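Local coordinates for glycerol uptake operon antiterminator regulatory protein (PDB 3KTS) that probably senses glycerol 3-phosphate and regulates transcription of the glycerol uptake operon by antitermination, at residues A41-L46 against D75-E80. Residues are numbered along the deposited sequence; the frame is centred on the assembly and turned at random.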
loop_
_atom_site.group_PDB
_atom_site.type_symbol
_atom_site.label_atom_id
_atom_site.label_comp_id
_atom_site.label_asym_id
_atom_site.label_seq_id
_atom_site.Cartn_x
_atom_site.Cartn_y
_atom_site.Cartn_z
ATOM N N ALA A 41 -12.827 11.484 11.102
ATOM C CA ALA A 41 -14.140 12.113 11.000
ATOM C C ALA A 41 -14.733 11.944 9.605
ATOM O O ALA A 41 -15.895 11.559 9.458
ATOM C CB ALA A 41 -14.042 13.584 11.358
ATOM N N GLN A 42 -13.920 12.210 8.589
ATOM C CA GLN A 42 -14.372 12.154 7.203
ATOM C C GLN A 42 -14.155 10.786 6.552
ATOM O O GLN A 42 -14.478 10.605 5.380
ATOM C CB GLN A 42 -13.665 13.232 6.380
ATOM C CG GLN A 42 -14.018 14.664 6.762
ATOM C CD GLN A 42 -12.859 15.617 6.540
ATOM O OE1 GLN A 42 -11.787 15.453 7.126
ATOM N NE2 GLN A 42 -13.067 16.621 5.696
ATOM N N LEU A 43 -13.646 9.825 7.322
ATOM C CA LEU A 43 -13.115 8.572 6.771
ATOM C C LEU A 43 -14.101 7.670 6.009
ATOM O O LEU A 43 -13.828 7.296 4.867
ATOM C CB LEU A 43 -12.367 7.778 7.847
ATOM C CG LEU A 43 -11.523 6.616 7.319
ATOM C CD1 LEU A 43 -10.499 7.093 6.305
ATOM C CD2 LEU A 43 -10.855 5.877 8.462
ATOM N N LYS A 44 -15.220 7.322 6.647
ATOM C CA LYS A 44 -16.226 6.418 6.069
ATOM C C LYS A 44 -16.780 6.937 4.742
ATOM O O LYS A 44 -16.958 6.165 3.796
ATOM C CB LYS A 44 -17.356 6.165 7.080
ATOM C CG LYS A 44 -18.604 5.462 6.543
ATOM C CD LYS A 44 -19.485 4.962 7.695
ATOM C CE LYS A 44 -20.911 5.532 7.644
ATOM N NZ LYS A 44 -21.724 5.072 6.479
ATOM N N ALA A 45 -17.024 8.245 4.682
ATOM C CA ALA A 45 -17.516 8.908 3.477
ATOM C C ALA A 45 -16.509 8.822 2.333
ATOM O O ALA A 45 -16.872 8.440 1.221
ATOM C CB ALA A 45 -17.863 10.360 3.778
ATOM N N LEU A 46 -15.250 9.154 2.626
ATOM C CA LEU A 46 -14.163 9.153 1.637
ATOM C C LEU A 46 -13.883 7.788 1.018
ATOM O O LEU A 46 -13.476 7.707 -0.139
ATOM C CB LEU A 46 -12.871 9.684 2.253
ATOM C CG LEU A 46 -12.809 11.141 2.694
ATOM C CD1 LEU A 46 -11.392 11.522 3.105
ATOM C CD2 LEU A 46 -13.333 12.051 1.607
ATOM N N ASP A 75 -10.176 -3.302 13.830
ATOM C CA ASP A 75 -11.569 -3.768 13.887
ATOM C C ASP A 75 -12.535 -2.763 13.258
ATOM O O ASP A 75 -13.370 -3.140 12.443
ATOM C CB ASP A 75 -11.980 -4.057 15.337
ATOM C CG ASP A 75 -11.445 -5.384 15.843
ATOM O OD1 ASP A 75 -11.413 -6.342 15.042
ATOM O OD2 ASP A 75 -11.066 -5.474 17.036
ATOM N N PHE A 76 -12.385 -1.492 13.633
ATOM C CA PHE A 76 -13.162 -0.369 13.098
ATOM C C PHE A 76 -13.001 -0.203 11.591
ATOM O O PHE A 76 -13.978 0.039 10.880
ATOM C CB PHE A 76 -12.739 0.910 13.821
ATOM C CG PHE A 76 -13.364 2.174 13.290
ATOM C CD1 PHE A 76 -12.573 3.148 12.685
ATOM C CD2 PHE A 76 -14.727 2.411 13.428
ATOM C CE1 PHE A 76 -13.129 4.326 12.211
ATOM C CE2 PHE A 76 -15.295 3.583 12.950
ATOM C CZ PHE A 76 -14.493 4.549 12.352
ATOM N N LEU A 77 -11.769 -0.349 11.112
ATOM C CA LEU A 77 -11.475 -0.215 9.690
ATOM C C LEU A 77 -12.088 -1.338 8.882
ATOM O O LEU A 77 -12.521 -1.120 7.756
ATOM C CB LEU A 77 -9.968 -0.170 9.445
ATOM C CG LEU A 77 -9.176 1.001 10.022
ATOM C CD1 LEU A 77 -7.740 0.903 9.565
ATOM C CD2 LEU A 77 -9.779 2.340 9.623
ATOM N N CYS A 78 -12.134 -2.529 9.471
ATOM C CA CYS A 78 -12.606 -3.723 8.776
ATOM C C CYS A 78 -14.117 -3.907 8.825
ATOM O O CYS A 78 -14.716 -4.379 7.858
ATOM C CB CYS A 78 -11.929 -4.962 9.351
ATOM S SG CYS A 78 -10.144 -5.010 9.095
ATOM N N THR A 79 -14.725 -3.545 9.953
ATOM C CA THR A 79 -16.163 -3.722 10.149
ATOM C C THR A 79 -16.986 -2.487 9.777
ATOM O O THR A 79 -18.106 -2.623 9.288
ATOM C CB THR A 79 -16.518 -4.154 11.602
ATOM O OG1 THR A 79 -16.082 -3.151 12.531
ATOM C CG2 THR A 79 -15.877 -5.497 11.955
ATOM N N GLU A 80 -16.440 -1.291 9.992
ATOM C CA GLU A 80 -17.221 -0.062 9.787
ATOM C C GLU A 80 -16.746 0.902 8.703
ATOM O O GLU A 80 -17.521 1.750 8.266
ATOM C CB GLU A 80 -17.433 0.686 11.109
ATOM C CG GLU A 80 -18.602 0.150 11.931
ATOM C CD GLU A 80 -19.505 1.250 12.483
ATOM O OE1 GLU A 80 -20.660 0.939 12.850
ATOM O OE2 GLU A 80 -19.072 2.424 12.546
#
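Leu43 and Leu77 meet through one methyl each: CD2 of Leu43 lies 3.9 Å from CD2 of Leu77, and the two side chains cross at about a right angle. With CG anti to the backbone N (chi1 -167°), Leu43 extends its branch toward helix 71-81 and brings CD2 against Leu77. Leu77 also packs on Ala61 and Leu67, while Leu43 reaches Ile81. The ring of Phe76 stands farther off, its CE1 4.7 Å from Leu43 CD2. These are neighbouring helices on the outside of a TIM-barrel fold: helix 43-52 links strands 32-39 and 56-60, and helix 71-81 comes next, after the short strand 64-65 and before strand 85-88. Segments 41-46 and 75-80 bury 136 Å² between them, both sides summed; a small apolar touch on the inner side gives way to the exposed Lys44 and Glu80. Along Lys44, CB points toward the second helix but remains 4.6 Å from Glu80 O. CG comes somewhat closer, and CD makes the contact, 3.8 Å from Glu80 O, an aliphatic carbon against a backbone carbonyl. Bends at chi3 and chi4 then turn the chain away: Lys44 CE is already 5.1 Å from Glu80 O, and NZ farther still. NZ is 7.1 Å from OE2 of Glu80, so the opposite charges form no salt bridge and any attraction between them is probably slight. Within 75-80, Thr79 folds back to give its hydroxyl to Asp75 O, with OG1 2.7 Å from that oxygen and 42° out of the carbonyl plane; Thr79 N bonds the same acceptor. Asp75 OD1 is hydrogen-bonded to His100.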